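PDB 2QGH: diaminopimelate decarboxylase from Helicobacter pylori, which catalyses the PLP-dependent decarboxylation of meso-diaminopimelate to L-lysine, the last step of lysine biosynthesis. Local coordinates for residues K42-Q45 with A46-Y50; T255-L258 with Y259-A262; P280-S283 with I284-S288. All coordinates share one frame; numbering follows the deposited sequence.

Contact 1: K42-Q45 with A46-Y50; sequences KIKQ and AFLNY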
ATOM      1  N   LYS A  42       6.746  11.343  23.481  1.00 27.42           N
ATOM      2  CA  LYS A  42       7.192   9.971  23.378  1.00 27.23           C
ATOM      3  C   LYS A  42       8.275   9.817  22.316  1.00 26.83           C
ATOM      4  O   LYS A  42       9.131   8.940  22.419  1.00 26.84           O
ATOM      5  CB  LYS A  42       6.006   9.064  23.070  1.00 28.74           C
ATOM      6  CG  LYS A  42       4.970   9.045  24.183  1.00 29.83           C
ATOM      7  CD  LYS A  42       3.842   8.095  23.848  1.00 31.14           C
ATOM      8  CE  LYS A  42       2.772   8.116  24.910  1.00 32.47           C
ATOM      9  NZ  LYS A  42       1.732   7.092  24.612  1.00 34.31           N
ATOM     10  N   ILE A  43       8.239  10.676  21.299  1.00 26.73           N
ATOM     11  CA  ILE A  43       9.231  10.630  20.227  1.00 24.99           C
ATOM     12  C   ILE A  43      10.549  11.197  20.746  1.00 26.41           C
ATOM     13  O   ILE A  43      11.621  10.661  20.467  1.00 25.02           O
ATOM     14  CB  ILE A  43       8.780  11.456  19.004  1.00 22.18           C
ATOM     15  CG1 ILE A  43       7.512  10.850  18.403  1.00 22.28           C
ATOM     16  CG2 ILE A  43       9.886  11.495  17.969  1.00 21.69           C
ATOM     17  CD1 ILE A  43       6.933  11.628  17.242  1.00 20.44           C
ATOM     18  N   LYS A  44      10.446  12.284  21.506  1.00 27.13           N
ATOM     19  CA  LYS A  44      11.600  12.954  22.090  1.00 28.76           C
ATOM     20  C   LYS A  44      12.267  12.102  23.168  1.00 30.25           C
ATOM     21  O   LYS A  44      13.492  12.123  23.319  1.00 32.32           O
ATOM     22  CB  LYS A  44      11.162  14.295  22.687  1.00 30.04           C
ATOM     23  CG  LYS A  44      12.193  14.981  23.568  1.00 30.60           C
ATOM     24  CD  LYS A  44      11.638  16.296  24.115  1.00 32.45           C
ATOM     25  CE  LYS A  44      12.482  16.850  25.265  1.00 33.48           C
ATOM     26  NZ  LYS A  44      13.901  17.078  24.872  1.00 34.28           N
ATOM     27  N   GLN A  45      11.463  11.351  23.913  1.00 30.53           N
ATOM     28  CA  GLN A  45      11.988  10.504  24.980  1.00 29.71           C
ATOM     29  C   GLN A  45      12.618   9.232  24.413  1.00 29.50           C
ATOM     30  O   GLN A  45      13.670   8.796  24.881  1.00 30.25           O
ATOM     31  CB  GLN A  45      10.870  10.160  25.972  1.00 31.80           C
ATOM     32  CG  GLN A  45      11.314   9.393  27.219  1.00 34.85           C
ATOM     33  CD  GLN A  45      12.386  10.123  28.030  1.00 37.02           C
ATOM     34  OE1 GLN A  45      13.571   9.753  28.011  1.00 35.85           O
ATOM     35  NE2 GLN A  45      11.974  11.169  28.741  1.00 36.85           N
ATOM     36  N   ALA A  46      11.985   8.644  23.401  1.00 28.38           N
ATOM     37  CA  ALA A  46      12.500   7.428  22.776  1.00 26.38           C
ATOM     38  C   ALA A  46      13.838   7.720  22.109  1.00 26.64           C
ATOM     39  O   ALA A  46      14.743   6.886  22.110  1.00 26.18           O
ATOM     40  CB  ALA A  46      11.509   6.905  21.744  1.00 25.16           C
ATOM     41  N   PHE A  47      13.957   8.908  21.529  1.00 26.90           N
ATOM     42  CA  PHE A  47      15.199   9.286  20.874  1.00 27.08           C
ATOM     43  C   PHE A  47      16.281   9.520  21.921  1.00 27.13           C
ATOM     44  O   PHE A  47      17.411   9.065  21.768  1.00 27.47           O
ATOM     45  CB  PHE A  47      15.021  10.560  20.051  1.00 24.12           C
ATOM     46  CG  PHE A  47      16.298  11.057  19.453  1.00 23.47           C
ATOM     47  CD1 PHE A  47      16.884  10.386  18.386  1.00 21.17           C
ATOM     48  CD2 PHE A  47      16.955  12.158  20.000  1.00 23.83           C
ATOM     49  CE1 PHE A  47      18.108  10.797  17.871  1.00 23.99           C
ATOM     50  CE2 PHE A  47      18.181  12.582  19.495  1.00 24.99           C
ATOM     51  CZ  PHE A  47      18.762  11.900  18.426  1.00 24.69           C
ATOM     52  N   LEU A  48      15.922  10.242  22.977  1.00 27.24           N
ATOM     53  CA  LEU A  48      16.852  10.530  24.062  1.00 28.55           C
ATOM     54  C   LEU A  48      17.358   9.258  24.741  1.00 28.47           C
ATOM     55  O   LEU A  48      18.433   9.256  25.325  1.00 28.84           O
ATOM     56  CB  LEU A  48      16.184  11.441  25.093  1.00 28.46           C
ATOM     57  CG  LEU A  48      16.586  12.920  25.083  1.00 28.57           C
ATOM     58  CD1 LEU A  48      16.902  13.383  23.672  1.00 28.67           C
ATOM     59  CD2 LEU A  48      15.469  13.745  25.702  1.00 27.58           C
ATOM     60  N   ASN A  49      16.592   8.178  24.667  1.00 29.08           N
ATOM     61  CA  ASN A  49      17.026   6.928  25.278  1.00 31.06           C
ATOM     62  C   ASN A  49      18.147   6.284  24.455  1.00 32.62           C
ATOM     63  O   ASN A  49      19.067   5.692  25.011  1.00 33.77           O
ATOM     64  CB  ASN A  49      15.847   5.964  25.426  1.00 29.74           C
ATOM     65  CG  ASN A  49      14.808   6.474  26.407  1.00 31.44           C
ATOM     66  OD1 ASN A  49      15.143   7.127  27.397  1.00 30.76           O
ATOM     67  ND2 ASN A  49      13.541   6.166  26.146  1.00 30.17           N
ATOM     68  N   TYR A  50      18.066   6.402  23.131  1.00 32.65           N
ATOM     69  CA  TYR A  50      19.097   5.852  22.257  1.00 33.81           C
ATOM     70  C   TYR A  50      20.351   6.706  22.380  1.00 36.15           C
ATOM     71  O   TYR A  50      21.470   6.199  22.363  1.00 36.02           O
ATOM     72  CB  TYR A  50      18.627   5.861  20.800  1.00 29.66           C
ATOM     73  CG  TYR A  50      17.971   4.581  20.343  1.00 26.84           C
ATOM     74  CD1 TYR A  50      18.729   3.532  19.820  1.00 26.13           C
ATOM     75  CD2 TYR A  50      16.591   4.411  20.448  1.00 25.76           C
ATOM     76  CE1 TYR A  50      18.126   2.344  19.409  1.00 24.83           C
ATOM     77  CE2 TYR A  50      15.979   3.235  20.044  1.00 23.96           C
ATOM     78  CZ  TYR A  50      16.748   2.207  19.525  1.00 25.98           C
ATOM     79  OH  TYR A  50      16.127   1.054  19.105  1.00 27.25           O
TER
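From K42 to N49 the backbone of helix 40-52 forms four successive i to i+4 bonds, from A46 N, F47 N, L48 N and N49 N to the carbonyls of K42, I43, K44 and Q45. The A46 N to K42 O bond measures 3.0 Å. K44 and L48 meet one turn apart. The lysine runs out with CG anti to the backbone N (chi1 168°) and bends only at its last torsion, so that NZ comes to 3.8 Å from L48 CD2. The leucine also lies over the backbone: L48 CB is 3.3 Å from K44 O, and CD2 of the same residue is 3.5 Å from that oxygen. At the next position Q45 and N49 cross with their amide planes 25° apart. A46 CB, for its part, sits 3.2 Å from K42 O. I43 and F47 lead to the other side of the helix, where both meet L77 of helix 71-79 and F47 also reaches I61 of barrel strand 59-64. The chemistry is therefore that of an amphipathic helix packed on the outside of a barrel: apolar groups face the protein, while on the outer side the lysine ammonium meets a leucine methyl and K44 O, against which L48 lies, is already taken by the N-H of that leucine.

Contact 2: T255-L258 with Y259-A262; sequences TIKL and YDYA
L258 and Y261 run alongside one another in one direction at the start of helix 258-268. The tyrosine can be followed outward from its CB, which rests 3.4 Å from K257 O and equally close to L258 O, against the carbonyl oxygens of the first helical turn; the same CB also meets I256 CG2 at 4.2 Å. A chi1 of 177° turns CG away from the backbone N and carries the ring away from the helix start. On the ring, CD2 is the atom that meets the leucine, 3.8 Å from L258 CD1, and the methyl approaches obliquely. Farther out the aromatic side chain leaves the two segments and packs among V242, I246 and residues L213 and I216 of helix 213-232. I256 touches the same two residues of that helix, so it and Y261 share one apolar surface. The fold is the eight-stranded alpha/beta barrel of the fold-type III PLP enzymes, and this helix belongs to the crossover from strand 239-241 to strand 275-278. K257 is its N-cap residue. The first turn is held by Y261 N bonding to K257 O and by A262 N bonding to L258 O, the latter 2.8 Å long and nearly straight at 172°. On the polar side K257 and D260 also run alongside each other, the lysine CD 3.6 Å from D260 OD1, but the charges do not pair, K257 NZ staying 6.0 Å from D260 OD1. A water joins the two residues instead: it accepts from K257 N and donates to D260 OD1, each at 2.9 Å, tying the carboxylate back to the backbone N-H of the N-cap residue.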
ATOM      1  N   THR A 255      10.245  -6.479  25.379  1.00 37.97           N
ATOM      2  CA  THR A 255      11.091  -5.782  24.422  1.00 37.42           C
ATOM      3  C   THR A 255      12.576  -5.797  24.781  1.00 36.87           C
ATOM      4  O   THR A 255      12.943  -5.774  25.956  1.00 36.05           O
ATOM      5  CB  THR A 255      10.648  -4.315  24.280  1.00 36.58           C
ATOM      6  OG1 THR A 255       9.271  -4.267  23.902  1.00 37.28           O
ATOM      7  CG2 THR A 255      11.472  -3.611  23.220  1.00 40.42           C
ATOM      8  N   ILE A 256      13.422  -5.829  23.753  1.00 35.77           N
ATOM      9  CA  ILE A 256      14.868  -5.807  23.941  1.00 33.99           C
ATOM     10  C   ILE A 256      15.227  -4.493  24.625  1.00 34.38           C
ATOM     11  O   ILE A 256      15.009  -3.418  24.063  1.00 33.39           O
ATOM     12  CB  ILE A 256      15.611  -5.856  22.590  1.00 33.88           C
ATOM     13  CG1 ILE A 256      15.409  -7.220  21.923  1.00 33.17           C
ATOM     14  CG2 ILE A 256      17.092  -5.567  22.801  1.00 34.51           C
ATOM     15  CD1 ILE A 256      16.055  -7.330  20.553  1.00 30.21           C
ATOM     16  N   LYS A 257      15.767  -4.575  25.838  1.00 34.90           N
ATOM     17  CA  LYS A 257      16.161  -3.378  26.578  1.00 34.45           C
ATOM     18  C   LYS A 257      17.373  -2.720  25.913  1.00 34.26           C
ATOM     19  O   LYS A 257      18.232  -3.403  25.357  1.00 34.87           O
ATOM     20  CB  LYS A 257      16.519  -3.739  28.020  1.00 36.12           C
ATOM     21  CG  LYS A 257      15.420  -4.444  28.787  1.00 38.72           C
ATOM     22  CD  LYS A 257      15.840  -4.712  30.223  1.00 40.11           C
ATOM     23  CE  LYS A 257      14.671  -5.224  31.049  1.00 43.05           C
ATOM     24  NZ  LYS A 257      13.528  -4.259  31.066  1.00 42.55           N
ATOM     25  N   LEU A 258      17.442  -1.395  25.975  1.00 33.56           N
ATOM     26  CA  LEU A 258      18.554  -0.668  25.375  1.00 32.76           C
ATOM     27  C   LEU A 258      19.857  -0.916  26.129  1.00 31.71           C
ATOM     28  O   LEU A 258      20.929  -0.953  25.526  1.00 31.27           O
ATOM     29  CB  LEU A 258      18.259   0.834  25.349  1.00 32.53           C
ATOM     30  CG  LEU A 258      18.178   1.508  23.975  1.00 34.52           C
ATOM     31  CD1 LEU A 258      19.497   1.353  23.254  1.00 35.55           C
ATOM     32  CD2 LEU A 258      17.064   0.890  23.152  1.00 35.57           C
ATOM     33  N   TYR A 259      19.762  -1.081  27.444  1.00 30.92           N
ATOM     34  CA  TYR A 259      20.944  -1.328  28.267  1.00 30.59           C
ATOM     35  C   TYR A 259      21.630  -2.625  27.848  1.00 28.84           C
ATOM     36  O   TYR A 259      22.853  -2.689  27.760  1.00 28.47           O
ATOM     37  CB  TYR A 259      20.559  -1.379  29.756  1.00 32.76           C
ATOM     38  CG  TYR A 259      21.684  -1.808  30.681  1.00 33.93           C
ATOM     39  CD1 TYR A 259      21.931  -3.158  30.932  1.00 35.38           C
ATOM     40  CD2 TYR A 259      22.518  -0.865  31.285  1.00 34.32           C
ATOM     41  CE1 TYR A 259      22.981  -3.560  31.762  1.00 36.25           C
ATOM     42  CE2 TYR A 259      23.569  -1.254  32.113  1.00 35.35           C
ATOM     43  CZ  TYR A 259      23.795  -2.605  32.346  1.00 36.34           C
ATOM     44  OH  TYR A 259      24.837  -3.004  33.150  1.00 36.62           O
ATOM     45  N   ASP A 260      20.835  -3.653  27.586  1.00 26.97           N
ATOM     46  CA  ASP A 260      21.365  -4.941  27.167  1.00 26.86           C
ATOM     47  C   ASP A 260      21.865  -4.857  25.725  1.00 26.40           C
ATOM     48  O   ASP A 260      22.892  -5.442  25.379  1.00 25.72           O
ATOM     49  CB  ASP A 260      20.274  -6.009  27.299  1.00 28.48           C
ATOM     50  CG  ASP A 260      19.761  -6.138  28.727  1.00 32.87           C
ATOM     51  OD1 ASP A 260      18.628  -6.632  28.927  1.00 34.11           O
ATOM     52  OD2 ASP A 260      20.498  -5.746  29.659  1.00 34.42           O
ATOM     53  N   TYR A 261      21.131  -4.122  24.891  1.00 24.98           N
ATOM     54  CA  TYR A 261      21.483  -3.935  23.482  1.00 24.82           C
ATOM     55  C   TYR A 261      22.862  -3.291  23.375  1.00 24.00           C
ATOM     56  O   TYR A 261      23.757  -3.800  22.683  1.00 23.13           O
ATOM     57  CB  TYR A 261      20.443  -3.029  22.819  1.00 23.97           C
ATOM     58  CG  TYR A 261      20.690  -2.653  21.364  1.00 24.64           C
ATOM     59  CD1 TYR A 261      20.598  -3.603  20.343  1.00 23.71           C
ATOM     60  CD2 TYR A 261      20.894  -1.317  21.000  1.00 24.55           C
ATOM     61  CE1 TYR A 261      20.687  -3.228  18.996  1.00 23.62           C
ATOM     62  CE2 TYR A 261      20.982  -0.932  19.665  1.00 24.19           C
ATOM     63  CZ  TYR A 261      20.870  -1.890  18.664  1.00 25.56           C
ATOM     64  OH  TYR A 261      20.889  -1.487  17.340  1.00 23.26           O
ATOM     65  N   ALA A 262      23.018  -2.165  24.065  1.00 23.09           N
ATOM     66  CA  ALA A 262      24.268  -1.420  24.061  1.00 24.86           C
ATOM     67  C   ALA A 262      25.392  -2.250  24.676  1.00 25.81           C
ATOM     68  O   ALA A 262      26.495  -2.311  24.127  1.00 25.92           O
ATOM     69  CB  ALA A 262      24.097  -0.108  24.829  1.00 23.35           C
TER
HETATM   70  O   HOH W   1      16.924  -7.069  26.611  1.00 30.10           O

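Contact 3: P280-S283 with I284-S288; sequences PGRS and IVAES. With PLP (pyridoxal-5'-phosphate), chain B; LYS (lysine), chain C.
R282 and A286 meet along helix 282-285, CG of the arginine 4.0 Å from A286 CB; this short helix follows the last strand of the alpha/beta barrel and, with G281 as its N-cap, offers its N-terminus to the cofactor phosphate. In the first shell, G281 N donates to PLP O2P and R282 N to PLP O1P, both at 2.7 Å. The helix start would probably favour the phosphate's negative charge. The R282 side chain leaves the backbone extended (chi1 -162°), then bends at chi3 to lay its guanidinium edge toward the bound lysine: NH2 holds LYS OXT at 2.7 Å, while NH1 adds a weak bond to that same oxygen. S208 bonds to NH2 and Y250 to NH1, which helps hold the group's rotation.

Farther back, the turn is closed by I284 N to G281 O and by A286 N to R282 O, the latter 2.8 Å long. P280 CB lies 3.8 Å from I284 CG1 as the two side chains cross, and Y50 of helix 40-52 packs against both. That tyrosine's hydroxyl is hydrogen-bonded to S283. At the far end, S288 OG donates to V285 O over 3.1 Å.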
ATOM      1  N   PRO A 280      17.677   3.393  14.302  1.00 19.25           N
ATOM      2  CA  PRO A 280      16.349   3.060  14.819  1.00 19.33           C
ATOM      3  C   PRO A 280      15.225   3.788  14.082  1.00 19.67           C
ATOM      4  O   PRO A 280      15.339   4.974  13.756  1.00 19.83           O
ATOM      5  CB  PRO A 280      16.441   3.481  16.278  1.00 18.62           C
ATOM      6  CG  PRO A 280      17.283   4.708  16.194  1.00 21.22           C
ATOM      7  CD  PRO A 280      18.395   4.266  15.248  1.00 20.84           C
ATOM      8  N   GLY A 281      14.143   3.069  13.820  1.00 20.83           N
ATOM      9  CA  GLY A 281      13.004   3.657  13.141  1.00 21.38           C
ATOM     10  C   GLY A 281      11.734   3.441  13.947  1.00 22.07           C
ATOM     11  O   GLY A 281      11.221   4.364  14.583  1.00 22.75           O
ATOM     12  N   ARG A 282      11.241   2.208  13.923  1.00 20.91           N
ATOM     13  CA  ARG A 282      10.029   1.815  14.631  1.00 21.56           C
ATOM     14  C   ARG A 282      10.058   2.199  16.109  1.00 22.98           C
ATOM     15  O   ARG A 282       9.158   2.889  16.599  1.00 23.59           O
ATOM     16  CB  ARG A 282       9.837   0.302  14.504  1.00 19.89           C
ATOM     17  CG  ARG A 282       8.435  -0.194  14.808  1.00 18.56           C
ATOM     18  CD  ARG A 282       8.437  -1.708  14.985  1.00 14.48           C
ATOM     19  NE  ARG A 282       8.925  -2.411  13.804  1.00 16.05           N
ATOM     20  CZ  ARG A 282       8.223  -2.584  12.688  1.00 17.91           C
ATOM     21  NH1 ARG A 282       6.983  -2.112  12.589  1.00 14.89           N
ATOM     22  NH2 ARG A 282       8.772  -3.214  11.660  1.00 13.99           N
ATOM     23  N   SER A 283      11.090   1.746  16.818  1.00 24.21           N
ATOM     24  CA  SER A 283      11.236   2.025  18.248  1.00 23.96           C
ATOM     25  C   SER A 283      11.304   3.514  18.606  1.00 23.21           C
ATOM     26  O   SER A 283      11.270   3.878  19.778  1.00 23.23           O
ATOM     27  CB  SER A 283      12.467   1.298  18.805  1.00 23.83           C
ATOM     28  OG  SER A 283      13.631   1.581  18.051  1.00 24.38           O
ATOM     29  N   ILE A 284      11.401   4.377  17.602  1.00 22.78           N
ATOM     30  CA  ILE A 284      11.450   5.807  17.868  1.00 21.61           C
ATOM     31  C   ILE A 284      10.056   6.427  17.771  1.00 21.82           C
ATOM     32  O   ILE A 284       9.684   7.257  18.599  1.00 20.88           O
ATOM     33  CB  ILE A 284      12.355   6.560  16.857  1.00 23.12           C
ATOM     34  CG1 ILE A 284      13.810   6.086  16.968  1.00 23.72           C
ATOM     35  CG2 ILE A 284      12.252   8.073  17.094  1.00 19.77           C
ATOM     36  CD1 ILE A 284      14.522   6.504  18.245  1.00 25.78           C
ATOM     37  N   VAL A 285       9.286   6.008  16.769  1.00 19.18           N
ATOM     38  CA  VAL A 285       7.970   6.592  16.540  1.00 19.60           C
ATOM     39  C   VAL A 285       6.726   5.731  16.715  1.00 20.55           C
ATOM     40  O   VAL A 285       5.632   6.269  16.875  1.00 22.16           O
ATOM     41  CB  VAL A 285       7.887   7.209  15.115  1.00 20.07           C
ATOM     42  CG1 VAL A 285       8.853   8.355  14.984  1.00 17.59           C
ATOM     43  CG2 VAL A 285       8.192   6.144  14.068  1.00 17.67           C
ATOM     44  N   ALA A 286       6.867   4.414  16.673  1.00 21.06           N
ATOM     45  CA  ALA A 286       5.701   3.550  16.801  1.00 22.84           C
ATOM     46  C   ALA A 286       4.679   4.012  17.852  1.00 25.74           C
ATOM     47  O   ALA A 286       3.593   4.492  17.508  1.00 27.14           O
ATOM     48  CB  ALA A 286       6.137   2.123  17.093  1.00 19.09           C
ATOM     49  N   GLU A 287       5.036   3.881  19.126  1.00 27.25           N
ATOM     50  CA  GLU A 287       4.147   4.227  20.226  1.00 27.61           C
ATOM     51  C   GLU A 287       3.526   5.629  20.224  1.00 27.15           C
ATOM     52  O   GLU A 287       2.368   5.787  20.618  1.00 27.34           O
ATOM     53  CB  GLU A 287       4.862   3.979  21.565  1.00 30.04           C
ATOM     54  CG  GLU A 287       4.078   4.460  22.791  1.00 35.59           C
ATOM     55  CD  GLU A 287       4.788   4.188  24.121  1.00 38.41           C
ATOM     56  OE1 GLU A 287       6.002   4.478  24.225  1.00 39.42           O
ATOM     57  OE2 GLU A 287       4.125   3.698  25.068  1.00 37.44           O
ATOM     58  N   SER A 288       4.271   6.637  19.778  1.00 25.20           N
ATOM     59  CA  SER A 288       3.768   8.014  19.780  1.00 23.70           C
ATOM     60  C   SER A 288       2.591   8.282  18.851  1.00 23.50           C
ATOM     61  O   SER A 288       1.895   9.287  18.994  1.00 22.93           O
ATOM     62  CB  SER A 288       4.890   8.996  19.418  1.00 24.54           C
ATOM     63  OG  SER A 288       5.054   9.108  18.012  1.00 22.00           O
TER
HETATM   64  N1  PLP B 406      18.169   0.756   8.710  1.00 17.02           N
HETATM   65  C2  PLP B 406      17.980   0.025   7.518  1.00 17.99           C
HETATM   66  C2A PLP B 406      19.072  -0.098   6.530  1.00 17.22           C
HETATM   67  C3  PLP B 406      16.678  -0.573   7.284  1.00 19.36           C
HETATM   68  O3  PLP B 406      16.430  -1.285   6.126  1.00 21.26           O
HETATM   69  C4  PLP B 406      15.654  -0.435   8.220  1.00 19.36           C
HETATM   70  C4A PLP B 406      14.471  -1.310   7.994  1.00 18.04           C
HETATM   71  C5  PLP B 406      15.847   0.305   9.395  1.00 17.41           C
HETATM   72  C6  PLP B 406      17.145   0.890   9.658  1.00 17.69           C
HETATM   73  C5A PLP B 406      14.804   0.732  10.336  1.00 18.10           C
HETATM   74  O4P PLP B 406      14.511  -0.336  11.208  1.00 17.92           O
HETATM   75  P   PLP B 406      13.485  -0.220  12.246  1.00 17.17           P
HETATM   76  O1P PLP B 406      12.212   0.639  11.970  1.00 16.63           O
HETATM   77  O2P PLP B 406      14.291   0.375  13.483  1.00 17.77           O
HETATM   78  O3P PLP B 406      12.989  -1.693  12.513  1.00 17.91           O
HETATM   79  N   LYS C 407       7.369  -1.746   6.603  1.00 19.82           N
HETATM   80  CA  LYS C 407       7.716  -2.789   7.618  1.00 22.77           C
HETATM   81  C   LYS C 407       6.665  -2.822   8.728  1.00 23.07           C
HETATM   82  O   LYS C 407       5.603  -2.200   8.526  1.00 24.45           O
HETATM   83  CB  LYS C 407       9.110  -2.504   8.205  1.00 20.42           C
HETATM   84  CG  LYS C 407      10.229  -2.635   7.183  1.00 18.80           C
HETATM   85  CD  LYS C 407      11.530  -2.013   7.655  1.00 18.36           C
HETATM   86  CE  LYS C 407      12.611  -2.198   6.592  1.00 19.60           C
HETATM   87  NZ  LYS C 407      13.898  -1.475   6.869  1.00 20.66           N
HETATM   88  OXT LYS C 407       6.907  -3.461   9.776  1.00 22.80           O

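The three contacts come in series along the chain, all within the pyridoxal-binding barrel. Contact 1 lies on helix 40-52, before the first barrel strand, 59-64; contact 2 opens helix 258-268, between the seventh and eighth strands; contact 3 follows the eighth strand, 275-278. Since the barrel closes strand eight onto strand one, the earliest and latest pieces become neighbours, their centres 9 Å apart. Y50 of contact 1 reaches both others, packing on L258 of contact 2 and on contact 3, where A46 CB also comes to 3.6 Å from S283 O. Contacts 2 and 3 do not touch, their nearest atoms about 6 Å apart. Of the three, contact 3 holds residues that bind PLP and lysine; contact 1 packs against it.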